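Side-chain contacts in C-glycoside 3-oxidase (Microbacterium trichothecenolyticum, PDB 7DVE), which oxidises the C3 hydroxyl of the sugar in C-glycosides such as isoorientin and mangiferin, using FAD and molecular oxygen and releasing hydrogen peroxide: residues Q279-A283 and S284-P288; A454-G457 and A458-C461; L422-I426 and G427-D431; E139-G142 and F143-E146. All coordinates share one frame; numbering follows the deposited sequence.

Contact 1. Residues Q279-A283 and S284-P288; sequences QLLWA and SGIRP
Arg-287 lays its guanidinium flat on the indole of Trp-282 just past the C-terminus of helix 276-283, where the chain turns through a Schellman motif with Gly-285 at positive phi. The two planes lie 16° apart, and Arg-287 CZ stands 3.4 Å from the centroid of the six-membered ring of Trp-282, a cation-pi contact over the face. CD of Arg-287 rests on that ring too, as a CH-pi contact, while Arg-287 NH2 lies over the five-membered ring, near Trp-282 NE1. Trp-282 can offer its face because CG is anti to the backbone N (chi1 174°), and the extended arginine chain runs across it. NE and NH2 of Arg-287 also make weak hydrogen bonds to the carbonyl O of Trp-282, so one residue receives the guanidinium through both its ring and its backbone. The motif's two bonds are Ile-286 N to Leu-281 O (2.9 Å) and Gly-285 N to Trp-282 O (3.0 Å), the second arriving from above the carbonyl plane. Leu-281 CD1 and Ile-286 CG2 meet at 4.2 Å, the apolar pair that commonly flanks such an end. Further round, Leu-280 and Val-237, an FAD-binding residue, touch, and the Leu-280 side chain is about 5 Å from FAD. The carbonyl O of Leu-280 accepts from both Ser-284 N and Ser-284 OG, which come from opposite faces of its plane. The hydroxyl bond, from Ser-284 OG to Leu-280 O, is 2.7 Å long, and OG in turn receives the backbone N-H of Val-240 on strand 235-243.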
ATOM      1  N   GLN A 279     -14.868   1.682  -7.174  1.00 59.33           N
ATOM      2  CA  GLN A 279     -15.313   1.433  -8.547  1.00 62.10           C
ATOM      3  C   GLN A 279     -16.205   0.198  -8.635  1.00 64.71           C
ATOM      4  O   GLN A 279     -17.318   0.256  -9.184  1.00 65.46           O
ATOM      5  CB  GLN A 279     -14.102   1.282  -9.470  1.00 62.25           C
ATOM      6  CG  GLN A 279     -14.443   1.263 -10.952  1.00 59.95           C
ATOM      7  CD  GLN A 279     -13.220   1.046 -11.808  1.00 60.28           C
ATOM      8  OE1 GLN A 279     -12.331   0.249 -11.468  1.00 60.27           O
ATOM      9  NE2 GLN A 279     -13.147   1.766 -12.917  1.00 60.07           N
ATOM     10  N   LEU A 280     -15.719  -0.935  -8.110  1.00 62.58           N
ATOM     11  CA  LEU A 280     -16.479  -2.176  -8.189  1.00 63.58           C
ATOM     12  C   LEU A 280     -17.792  -2.061  -7.429  1.00 64.84           C
ATOM     13  O   LEU A 280     -18.835  -2.520  -7.913  1.00 66.18           O
ATOM     14  CB  LEU A 280     -15.638  -3.338  -7.659  1.00 63.32           C
ATOM     15  CG  LEU A 280     -16.362  -4.666  -7.443  1.00 65.94           C
ATOM     16  CD1 LEU A 280     -17.011  -5.137  -8.743  1.00 68.10           C
ATOM     17  CD2 LEU A 280     -15.389  -5.708  -6.900  1.00 63.67           C
ATOM     18  N   LEU A 281     -17.769  -1.429  -6.246  1.00 64.10           N
ATOM     19  CA  LEU A 281     -19.008  -1.293  -5.478  1.00 65.29           C
ATOM     20  C   LEU A 281     -20.018  -0.415  -6.218  1.00 65.89           C
ATOM     21  O   LEU A 281     -21.208  -0.735  -6.266  1.00 67.49           O
ATOM     22  CB  LEU A 281     -18.725  -0.737  -4.074  1.00 64.03           C
ATOM     23  CG  LEU A 281     -17.839  -1.486  -3.046  1.00 65.84           C
ATOM     24  CD1 LEU A 281     -18.286  -1.234  -1.607  1.00 61.94           C
ATOM     25  CD2 LEU A 281     -17.743  -2.976  -3.324  1.00 64.30           C
ATOM     26  N   TRP A 282     -19.558   0.683  -6.825  1.00 65.20           N
ATOM     27  CA  TRP A 282     -20.448   1.536  -7.620  1.00 65.97           C
ATOM     28  C   TRP A 282     -21.042   0.764  -8.793  1.00 67.28           C
ATOM     29  O   TRP A 282     -22.257   0.782  -9.012  1.00 68.34           O
ATOM     30  CB  TRP A 282     -19.696   2.776  -8.111  1.00 64.91           C
ATOM     31  CG  TRP A 282     -20.493   3.654  -9.052  1.00 69.46           C
ATOM     32  CD1 TRP A 282     -20.587   3.537 -10.411  1.00 68.34           C
ATOM     33  CD2 TRP A 282     -21.285   4.789  -8.693  1.00 70.15           C
ATOM     34  NE1 TRP A 282     -21.409   4.518 -10.917  1.00 73.49           N
ATOM     35  CE2 TRP A 282     -21.848   5.300  -9.881  1.00 72.66           C
ATOM     36  CE3 TRP A 282     -21.577   5.420  -7.481  1.00 72.09           C
ATOM     37  CZ2 TRP A 282     -22.685   6.415  -9.891  1.00 74.83           C
ATOM     38  CZ3 TRP A 282     -22.427   6.524  -7.489  1.00 73.68           C
ATOM     39  CH2 TRP A 282     -22.968   7.007  -8.682  1.00 75.61           C
ATOM     40  N   ALA A 283     -20.194   0.059  -9.545  1.00 67.59           N
ATOM     41  CA  ALA A 283     -20.680  -0.765 -10.648  1.00 66.57           C
ATOM     42  C   ALA A 283     -21.696  -1.806 -10.191  1.00 69.86           C
ATOM     43  O   ALA A 283     -22.574  -2.190 -10.972  1.00 72.30           O
ATOM     44  CB  ALA A 283     -19.509  -1.456 -11.344  1.00 67.71           C
ATOM     45  N   SER A 284     -21.608  -2.274  -8.945  1.00 68.88           N
ATOM     46  CA  SER A 284     -22.543  -3.284  -8.458  1.00 70.66           C
ATOM     47  C   SER A 284     -23.791  -2.690  -7.808  1.00 71.44           C
ATOM     48  O   SER A 284     -24.622  -3.448  -7.285  1.00 71.15           O
ATOM     49  CB  SER A 284     -21.848  -4.215  -7.462  1.00 70.98           C
ATOM     50  OG  SER A 284     -20.553  -4.556  -7.917  1.00 72.22           O
ATOM     51  N   GLY A 285     -23.950  -1.369  -7.832  1.00 70.84           N
ATOM     52  CA  GLY A 285     -25.106  -0.740  -7.219  1.00 70.87           C
ATOM     53  C   GLY A 285     -25.060  -0.646  -5.709  1.00 71.86           C
ATOM     54  O   GLY A 285     -26.098  -0.412  -5.090  1.00 70.52           O
ATOM     55  N   ILE A 286     -23.896  -0.837  -5.097  1.00 72.27           N
ATOM     56  CA  ILE A 286     -23.712  -0.693  -3.655  1.00 69.82           C
ATOM     57  C   ILE A 286     -23.064   0.672  -3.440  1.00 70.83           C
ATOM     58  O   ILE A 286     -21.859   0.846  -3.639  1.00 65.87           O
ATOM     59  CB  ILE A 286     -22.864  -1.829  -3.085  1.00 71.53           C
ATOM     60  CG1 ILE A 286     -23.580  -3.168  -3.272  1.00 72.09           C
ATOM     61  CG2 ILE A 286     -22.509  -1.566  -1.627  1.00 70.98           C
ATOM     62  CD1 ILE A 286     -22.630  -4.343  -3.401  1.00 72.11           C
ATOM     63  N   ARG A 287     -23.872   1.663  -3.065  1.00 72.80           N
ATOM     64  CA  ARG A 287     -23.474   3.068  -3.132  1.00 71.32           C
ATOM     65  C   ARG A 287     -23.846   3.820  -1.864  1.00 71.67           C
ATOM     66  O   ARG A 287     -24.667   4.740  -1.901  1.00 72.25           O
ATOM     67  CB  ARG A 287     -24.120   3.746  -4.339  1.00 69.86           C
ATOM     68  CG  ARG A 287     -23.782   3.120  -5.673  1.00 71.47           C
ATOM     69  CD  ARG A 287     -24.491   3.869  -6.802  1.00 71.72           C
ATOM     70  NE  ARG A 287     -24.033   3.431  -8.116  1.00 71.87           N
ATOM     71  CZ  ARG A 287     -24.643   3.710  -9.262  1.00 74.24           C
ATOM     72  NH1 ARG A 287     -25.706   4.498  -9.311  1.00 70.73           N
ATOM     73  NH2 ARG A 287     -24.182   3.170 -10.388  1.00 74.41           N
ATOM     74  N   PRO A 288     -23.245   3.479  -0.723  1.00 70.52           N
ATOM     75  CA  PRO A 288     -23.442   4.315   0.465  1.00 71.86           C
ATOM     76  C   PRO A 288     -22.824   5.686   0.243  1.00 71.03           C
ATOM     77  O   PRO A 288     -21.840   5.837  -0.483  1.00 69.97           O
ATOM     78  CB  PRO A 288     -22.720   3.547   1.573  1.00 70.80           C
ATOM     79  CG  PRO A 288     -21.632   2.812   0.837  1.00 70.60           C
ATOM     80  CD  PRO A 288     -22.227   2.439  -0.503  1.00 69.21           C
TER

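Contact 2. Residues A454-G457 and A458-C461; sequences ADDG and ASVC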
ATOM      1  N   ALA A 454     -20.328   3.576  13.620  1.00 74.68           N
ATOM      2  CA  ALA A 454     -21.769   3.498  13.424  1.00 74.84           C
ATOM      3  C   ALA A 454     -22.115   3.790  11.972  1.00 74.29           C
ATOM      4  O   ALA A 454     -21.365   4.452  11.255  1.00 76.80           O
ATOM      5  CB  ALA A 454     -22.509   4.485  14.327  1.00 77.23           C
ATOM      6  N   ASP A 455     -23.272   3.289  11.544  1.00 75.87           N
ATOM      7  CA  ASP A 455     -23.809   3.575  10.209  1.00 76.24           C
ATOM      8  C   ASP A 455     -24.458   4.958  10.227  1.00 76.81           C
ATOM      9  O   ASP A 455     -25.681   5.109  10.230  1.00 78.23           O
ATOM     10  CB  ASP A 455     -24.811   2.496   9.793  1.00 77.23           C
ATOM     11  CG  ASP A 455     -25.465   2.777   8.435  1.00 78.90           C
ATOM     12  OD1 ASP A 455     -25.079   3.753   7.773  1.00 77.69           O
ATOM     13  OD2 ASP A 455     -26.355   2.008   8.018  1.00 81.49           O
ATOM     14  N   ASP A 456     -23.627   5.999  10.218  1.00 74.53           N
ATOM     15  CA  ASP A 456     -24.159   7.355  10.311  1.00 78.11           C
ATOM     16  C   ASP A 456     -23.951   8.186   9.039  1.00 77.25           C
ATOM     17  O   ASP A 456     -24.102   9.412   9.080  1.00 78.76           O
ATOM     18  CB  ASP A 456     -23.552   8.068  11.521  1.00 76.13           C
ATOM     19  CG  ASP A 456     -22.049   8.259  11.392  1.00 77.27           C
ATOM     20  OD1 ASP A 456     -21.451   7.830  10.377  1.00 76.99           O
ATOM     21  OD2 ASP A 456     -21.462   8.847  12.320  1.00 78.73           O
ATOM     22  N   GLY A 457     -23.613   7.553   7.915  1.00 75.11           N
ATOM     23  CA  GLY A 457     -23.379   8.256   6.677  1.00 71.10           C
ATOM     24  C   GLY A 457     -21.947   8.681   6.454  1.00 72.41           C
ATOM     25  O   GLY A 457     -21.568   8.959   5.316  1.00 70.89           O
ATOM     26  N   ALA A 458     -21.125   8.705   7.502  1.00 72.37           N
ATOM     27  CA  ALA A 458     -19.759   9.186   7.399  1.00 69.64           C
ATOM     28  C   ALA A 458     -18.733   8.059   7.272  1.00 66.56           C
ATOM     29  O   ALA A 458     -17.535   8.326   7.367  1.00 65.49           O
ATOM     30  CB  ALA A 458     -19.441  10.072   8.607  1.00 70.23           C
ATOM     31  N   SER A 459     -19.169   6.816   7.052  1.00 64.41           N
ATOM     32  CA  SER A 459     -18.261   5.687   6.872  1.00 63.26           C
ATOM     33  C   SER A 459     -18.888   4.686   5.911  1.00 63.79           C
ATOM     34  O   SER A 459     -20.109   4.623   5.767  1.00 64.51           O
ATOM     35  CB  SER A 459     -17.932   4.983   8.214  1.00 64.19           C
ATOM     36  OG  SER A 459     -19.108   4.547   8.906  1.00 66.94           O
ATOM     37  N   VAL A 460     -18.042   3.873   5.281  1.00 63.61           N
ATOM     38  CA  VAL A 460     -18.502   2.813   4.386  1.00 62.29           C
ATOM     39  C   VAL A 460     -18.615   1.464   5.110  1.00 68.79           C
ATOM     40  O   VAL A 460     -19.450   0.625   4.752  1.00 70.04           O
ATOM     41  CB  VAL A 460     -17.578   2.722   3.152  1.00 63.80           C
ATOM     42  CG1 VAL A 460     -17.852   1.477   2.346  1.00 64.52           C
ATOM     43  CG2 VAL A 460     -17.795   3.946   2.262  1.00 64.70           C
ATOM     44  N   CYS A 461     -17.822   1.235   6.154  1.00 67.59           N
ATOM     45  CA  CYS A 461     -17.843  -0.085   6.769  1.00 69.12           C
ATOM     46  C   CYS A 461     -17.710   0.017   8.281  1.00 67.70           C
ATOM     47  O   CYS A 461     -17.376   1.064   8.840  1.00 66.88           O
ATOM     48  CB  CYS A 461     -16.742  -0.994   6.192  1.00 65.51           C
ATOM     49  SG  CYS A 461     -15.068  -0.385   6.456  1.00 65.39           S
TER
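In the surface loop between strand 427-436 and strand 473-475, the carboxylate of Asp-456 reaches forward along the chain to take the amide of Ala-458, two residues on. The bond from Ala-458 N to Asp-456 OD1 is 3.0 Å long and fairly straight, at 160° about the hydrogen, but the N-H comes from above the carboxylate plane. With chi1 at 64°, CG of Asp-456 sits between the backbone N and the carbonyl carbon, which tips OD1 forward over the chain. The same oxygen lies 3.5 Å from CB of Ala-458, alongside the methyl. This pairing of a side-chain oxygen with the amide two residues later is an Asx turn. Gly-457 stands at its middle with positive phi (91°), a shape in which a CB would press on the carbonyl O of Asp-456. Just before it, Asp-455 is the centre of an inverse gamma turn closed by a weak bond from Asp-456 N to Ala-454 O, so two tight turns follow each other. The chain then doubles back, bringing Ser-459 OG to 3.3 Å from Ala-454 O. The clear partner of that hydroxyl is the indole N-H of Trp-468, which donates to OG, and the carbonyl of Ala-458 receives Arg-450 NH1. Asp-456 and Ala-458 both touch a neighbouring molecule of the crystal.

Contact 3. Residues L422-I426 and G427-D431; sequences LGKAI and GDPLD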
ATOM      1  N   LEU A 422      16.579  18.242   8.356  1.00 55.01           N
ATOM      2  CA  LEU A 422      17.039  16.873   8.574  1.00 52.79           C
ATOM      3  C   LEU A 422      18.154  16.495   7.599  1.00 55.69           C
ATOM      4  O   LEU A 422      19.087  15.771   7.974  1.00 53.58           O
ATOM      5  CB  LEU A 422      15.880  15.886   8.448  1.00 53.10           C
ATOM      6  CG  LEU A 422      14.689  15.887   9.406  1.00 56.65           C
ATOM      7  CD1 LEU A 422      13.588  14.986   8.848  1.00 53.72           C
ATOM      8  CD2 LEU A 422      15.059  15.463  10.816  1.00 54.57           C
ATOM      9  N   GLY A 423      18.080  16.956   6.342  1.00 51.98           N
ATOM     10  CA  GLY A 423      19.107  16.577   5.381  1.00 51.59           C
ATOM     11  C   GLY A 423      20.451  17.244   5.640  1.00 55.27           C
ATOM     12  O   GLY A 423      21.505  16.632   5.446  1.00 55.41           O
ATOM     13  N   LYS A 424      20.439  18.513   6.062  1.00 54.14           N
ATOM     14  CA  LYS A 424      21.697  19.174   6.416  1.00 56.98           C
ATOM     15  C   LYS A 424      22.392  18.480   7.591  1.00 57.33           C
ATOM     16  O   LYS A 424      23.624  18.497   7.690  1.00 59.04           O
ATOM     17  CB  LYS A 424      21.447  20.641   6.769  1.00 55.30           C
ATOM     18  CG  LYS A 424      21.286  21.587   5.597  1.00 58.57           C
ATOM     19  CD  LYS A 424      20.941  22.979   6.150  1.00 58.59           C
ATOM     20  CE  LYS A 424      20.896  24.057   5.092  1.00 59.17           C
ATOM     21  NZ  LYS A 424      20.214  25.289   5.657  1.00 64.79           N
ATOM     22  N   ALA A 425      21.627  17.875   8.494  1.00 57.04           N
ATOM     23  CA  ALA A 425      22.243  17.161   9.600  1.00 57.32           C
ATOM     24  C   ALA A 425      22.985  15.914   9.151  1.00 58.64           C
ATOM     25  O   ALA A 425      23.761  15.360   9.933  1.00 57.96           O
ATOM     26  CB  ALA A 425      21.179  16.786  10.636  1.00 57.75           C
ATOM     27  N   ILE A 426      22.774  15.461   7.918  1.00 58.47           N
ATOM     28  CA  ILE A 426      23.329  14.186   7.461  1.00 59.83           C
ATOM     29  C   ILE A 426      24.476  14.424   6.490  1.00 58.88           C
ATOM     30  O   ILE A 426      25.408  13.620   6.406  1.00 58.59           O
ATOM     31  CB  ILE A 426      22.235  13.320   6.805  1.00 56.63           C
ATOM     32  CG1 ILE A 426      21.206  12.878   7.821  1.00 55.30           C
ATOM     33  CG2 ILE A 426      22.820  12.114   6.133  1.00 59.89           C
ATOM     34  CD1 ILE A 426      19.993  12.288   7.166  1.00 55.89           C
ATOM     35  N   GLY A 427      24.396  15.507   5.729  1.00 57.73           N
ATOM     36  CA  GLY A 427      25.378  15.744   4.688  1.00 59.83           C
ATOM     37  C   GLY A 427      25.122  17.029   3.933  1.00 60.45           C
ATOM     38  O   GLY A 427      24.404  17.917   4.400  1.00 59.78           O
ATOM     39  N   ASP A 428      25.744  17.123   2.760  1.00 57.90           N
ATOM     40  CA  ASP A 428      25.605  18.295   1.926  1.00 59.64           C
ATOM     41  C   ASP A 428      24.514  18.064   0.894  1.00 56.27           C
ATOM     42  O   ASP A 428      24.598  17.109   0.109  1.00 55.82           O
ATOM     43  CB  ASP A 428      26.928  18.641   1.254  1.00 61.49           C
ATOM     44  CG  ASP A 428      28.059  18.789   2.267  1.00 66.32           C
ATOM     45  OD1 ASP A 428      28.015  19.754   3.058  1.00 68.90           O
ATOM     46  OD2 ASP A 428      28.990  17.949   2.271  1.00 69.46           O
ATOM     47  N   PRO A 429      23.468  18.880   0.893  1.00 55.65           N
ATOM     48  CA  PRO A 429      22.347  18.650  -0.026  1.00 55.70           C
ATOM     49  C   PRO A 429      22.786  18.731  -1.482  1.00 55.30           C
ATOM     50  O   PRO A 429      23.685  19.493  -1.834  1.00 54.03           O
ATOM     51  CB  PRO A 429      21.370  19.775   0.327  1.00 57.90           C
ATOM     52  CG  PRO A 429      21.740  20.186   1.778  1.00 56.95           C
ATOM     53  CD  PRO A 429      23.213  19.946   1.886  1.00 55.97           C
ATOM     54  N   LEU A 430      22.159  17.917  -2.329  1.00 53.08           N
ATOM     55  CA  LEU A 430      22.451  17.963  -3.753  1.00 56.03           C
ATOM     56  C   LEU A 430      21.823  19.178  -4.415  1.00 57.71           C
ATOM     57  O   LEU A 430      22.214  19.529  -5.527  1.00 56.95           O
ATOM     58  CB  LEU A 430      21.961  16.689  -4.444  1.00 55.44           C
ATOM     59  CG  LEU A 430      22.993  15.585  -4.699  1.00 57.71           C
ATOM     60  CD1 LEU A 430      23.855  15.314  -3.465  1.00 55.98           C
ATOM     61  CD2 LEU A 430      22.323  14.310  -5.189  1.00 55.02           C
ATOM     62  N   ASP A 431      20.911  19.841  -3.714  1.00 59.02           N
ATOM     63  CA  ASP A 431      20.077  20.935  -4.171  1.00 56.54           C
ATOM     64  C   ASP A 431      19.777  21.737  -2.921  1.00 56.66           C
ATOM     65  O   ASP A 431      19.677  21.156  -1.840  1.00 58.37           O
ATOM     66  CB  ASP A 431      18.803  20.379  -4.816  1.00 59.14           C
ATOM     67  CG  ASP A 431      18.089  21.383  -5.669  1.00 61.86           C
ATOM     68  OD1 ASP A 431      18.095  22.590  -5.306  1.00 61.54           O
ATOM     69  OD2 ASP A 431      17.518  20.950  -6.703  1.00 61.99           O
TER
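The amide of Gly-427 points back to the carbonyl of Gly-423, 3.1 Å from N to O and nearly along the C=O axis, a bond that links the C-terminal part of helix 406-424 to the start of strand 427-436. The helix passes into the strand with only a short turn between, and the strand pairs antiparallel with 300-307 in the large antiparallel sheet, the part that in GMC oxidoreductases stands beside the FAD-binding Rossmann-type fold. Gly-423 O is gripped twice, since Ile-426 N also donates to it at 3.0 Å. Gly-427 is almost fully extended, with phi at 180°, and having no CB it avoids the carbonyl O of Ile-426, which leans close to where one would stand. Beyond the turn, Pro-429 directs its ring back to the helix, and its CG lies against Lys-424 CG at 4.1 Å, an aliphatic touch near the root of the lysine. The rest of that lysine chain is extended and carries NZ away from the strand. The end of the Ile-426 side chain leads away from the turn, and the residue packs on Val-305 and Met-307 of strand 300-307 and on Val-177 and Leu-181 of helix 176-183. Arginines take up backbone oxygens here: Arg-180 NH1 bonds to Ile-426 O, and Arg-308 NH1 to Lys-424 O. The latter probably offsets a gathering of acceptors, because Gly-427 O comes within 3.3 Å of Gly-423 O and 3.4 Å of Lys-424 O.

Contact 4. Residues E139-G142 and F143-E146; sequences ERIG and FLDE
Charge pairing leads: Arg-140 and Asp-145 form a salt bridge over the first turn of the short helix 142-145, in which Ile-141 is the N-cap. The guanidinium grips side-on, Arg-140 NH2 to Asp-145 OD1 at 2.7 Å and Arg-140 NE to Asp-145 OD2 at 2.8 Å, and the carboxylate lies at its edge, close to its plane. The carboxylate itself is turned, its plane 50° from that of the guanidinium, so both oxygens are met from above rather than within their own plane. A bend at chi3 (65°) folds the arginine back to bring NE and NH2 to the aspartate together. Since the two residues flank the turn from just before the N-cap to its fourth helical position, the ion pair takes the places at which many helices carry a hydrophobic staple. Arg-140 NH2 makes a second salt bridge to Asp-151 on helix 149-161, and NH1 bonds to Pro-135 O.

Backbone bonds begin the helix: Asp-145 N to Ile-141 O at 2.9 Å and Glu-146 N to Gly-142 O at 2.9 Å.

Apolar packing falls to Ile-141, whose side chain runs beside that of Phe-143 and also meets Leu-144, CG2 to CG at 4.0 Å. Both Ile-141 and Leu-144 also lean on Leu-496 of helix 490-510. The methyl CG2 of Ile-141 sits over one face of the Phe-143 ring, 3.6 Å from the centroid and 16° off the normal, with CZ its nearest ring atom.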
ATOM      1  N   GLU A 139      -2.881   9.915  14.013  1.00 60.31           N
ATOM      2  CA  GLU A 139      -3.093   8.928  12.953  1.00 61.45           C
ATOM      3  C   GLU A 139      -3.766   7.647  13.432  1.00 61.18           C
ATOM      4  O   GLU A 139      -4.177   6.844  12.584  1.00 61.68           O
ATOM      5  CB  GLU A 139      -1.787   8.495  12.277  1.00 54.92           C
ATOM      6  CG  GLU A 139      -0.683   9.512  12.209  1.00 56.73           C
ATOM      7  CD  GLU A 139       0.589   8.895  11.642  1.00 57.15           C
ATOM      8  OE1 GLU A 139       1.316   8.222  12.404  1.00 61.20           O
ATOM      9  OE2 GLU A 139       0.854   9.051  10.438  1.00 54.65           O
ATOM     10  N   ARG A 140      -3.830   7.397  14.736  1.00 59.91           N
ATOM     11  CA  ARG A 140      -4.275   6.108  15.240  1.00 63.27           C
ATOM     12  C   ARG A 140      -5.787   6.068  15.325  1.00 66.00           C
ATOM     13  O   ARG A 140      -6.426   7.038  15.749  1.00 65.27           O
ATOM     14  CB  ARG A 140      -3.661   5.825  16.615  1.00 64.03           C
ATOM     15  CG  ARG A 140      -2.137   5.671  16.560  1.00 64.46           C
ATOM     16  CD  ARG A 140      -1.527   5.398  17.923  1.00 64.45           C
ATOM     17  NE  ARG A 140      -1.937   4.125  18.501  1.00 68.36           N
ATOM     18  CZ  ARG A 140      -1.238   2.996  18.444  1.00 68.22           C
ATOM     19  NH1 ARG A 140      -0.143   2.895  17.711  1.00 64.70           N
ATOM     20  NH2 ARG A 140      -1.644   1.941  19.153  1.00 66.85           N
ATOM     21  N   ILE A 141      -6.364   4.937  14.929  1.00 65.77           N
ATOM     22  CA  ILE A 141      -7.815   4.805  15.019  1.00 66.63           C
ATOM     23  C   ILE A 141      -8.181   4.624  16.496  1.00 72.19           C
ATOM     24  O   ILE A 141      -7.853   3.614  17.127  1.00 71.01           O
ATOM     25  CB  ILE A 141      -8.333   3.662  14.141  1.00 64.09           C
ATOM     26  CG1 ILE A 141      -8.023   3.976  12.669  1.00 63.57           C
ATOM     27  CG2 ILE A 141      -9.817   3.529  14.304  1.00 69.57           C
ATOM     28  CD1 ILE A 141      -7.890   2.771  11.761  1.00 61.25           C
ATOM     29  N   GLY A 142      -8.860   5.623  17.053  1.00 72.29           N
ATOM     30  CA  GLY A 142      -9.017   5.692  18.493  1.00 70.74           C
ATOM     31  C   GLY A 142      -9.919   4.615  19.059  1.00 77.86           C
ATOM     32  O   GLY A 142      -9.635   4.057  20.126  1.00 83.16           O
ATOM     33  N   PHE A 143     -11.033   4.318  18.382  1.00 80.08           N
ATOM     34  CA  PHE A 143     -11.914   3.294  18.933  1.00 80.78           C
ATOM     35  C   PHE A 143     -11.275   1.915  18.886  1.00 79.98           C
ATOM     36  O   PHE A 143     -11.692   1.030  19.637  1.00 82.13           O
ATOM     37  CB  PHE A 143     -13.282   3.281  18.241  1.00 75.69           C
ATOM     38  CG  PHE A 143     -13.241   3.210  16.735  1.00 76.29           C
ATOM     39  CD1 PHE A 143     -13.115   1.990  16.080  1.00 75.06           C
ATOM     40  CD2 PHE A 143     -13.390   4.363  15.974  1.00 71.43           C
ATOM     41  CE1 PHE A 143     -13.111   1.922  14.690  1.00 74.52           C
ATOM     42  CE2 PHE A 143     -13.388   4.304  14.576  1.00 73.48           C
ATOM     43  CZ  PHE A 143     -13.248   3.085  13.934  1.00 72.33           C
ATOM     44  N   LEU A 144     -10.271   1.719  18.038  1.00 79.03           N
ATOM     45  CA  LEU A 144      -9.486   0.498  18.083  1.00 78.17           C
ATOM     46  C   LEU A 144      -8.363   0.580  19.101  1.00 78.41           C
ATOM     47  O   LEU A 144      -8.024  -0.438  19.701  1.00 77.16           O
ATOM     48  CB  LEU A 144      -8.914   0.178  16.697  1.00 73.73           C
ATOM     49  CG  LEU A 144      -9.975  -0.218  15.668  1.00 74.89           C
ATOM     50  CD1 LEU A 144      -9.317  -0.663  14.385  1.00 73.13           C
ATOM     51  CD2 LEU A 144     -10.912  -1.307  16.228  1.00 72.38           C
ATOM     52  N   ASP A 145      -7.794   1.776  19.312  1.00 77.63           N
ATOM     53  CA  ASP A 145      -6.689   1.951  20.250  1.00 77.59           C
ATOM     54  C   ASP A 145      -7.137   1.830  21.703  1.00 83.69           C
ATOM     55  O   ASP A 145      -6.363   1.375  22.553  1.00 84.60           O
ATOM     56  CB  ASP A 145      -6.019   3.308  20.031  1.00 74.34           C
ATOM     57  CG  ASP A 145      -4.527   3.284  20.360  1.00 75.84           C
ATOM     58  OD1 ASP A 145      -3.976   2.181  20.527  1.00 77.91           O
ATOM     59  OD2 ASP A 145      -3.900   4.357  20.467  1.00 74.86           O
ATOM     60  N   GLU A 146      -8.371   2.236  22.012  1.00 93.02           N
ATOM     61  CA  GLU A 146      -8.816   2.256  23.401  1.00 95.12           C
ATOM     62  C   GLU A 146      -8.945   0.855  23.980  1.00 96.50           C
ATOM     63  O   GLU A 146      -8.702   0.659  25.174  1.00 98.63           O
ATOM     64  CB  GLU A 146     -10.147   3.010  23.526  1.00 97.48           C
ATOM     65  CG  GLU A 146     -11.304   2.400  22.723  1.00 99.83           C
ATOM     66  CD  GLU A 146     -12.573   3.262  22.718  1.00107.19           C
ATOM     67  OE1 GLU A 146     -12.636   4.258  23.477  1.00112.83           O
ATOM     68  OE2 GLU A 146     -13.502   2.948  21.934  1.00105.92           O
TER

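In the fold
All four contacts are local turns, none wholly buried: contacts 1, 3 and 4 are partly buried, while contact 2 lies at the surface. Contacts 1 and 3, whose centres are about 47 Å apart, both lie where a helix gives way to other structure, but contact 1 is close to FAD and carries a stacked arginine, whereas contact 3 relies on glycines and backbone bonds. Contact 4 lies at the N-terminal end of another helix, 142-145, and combines an ion pair with apolar packing; contact 2 involves no helix and a single carboxylate-to-amide bond. Contacts 1 and 2 touch, Pro-288 CG to Val-460 CG2 at 4.2 Å; contact 4 is about 7 Å from contact 2 between nearest atoms.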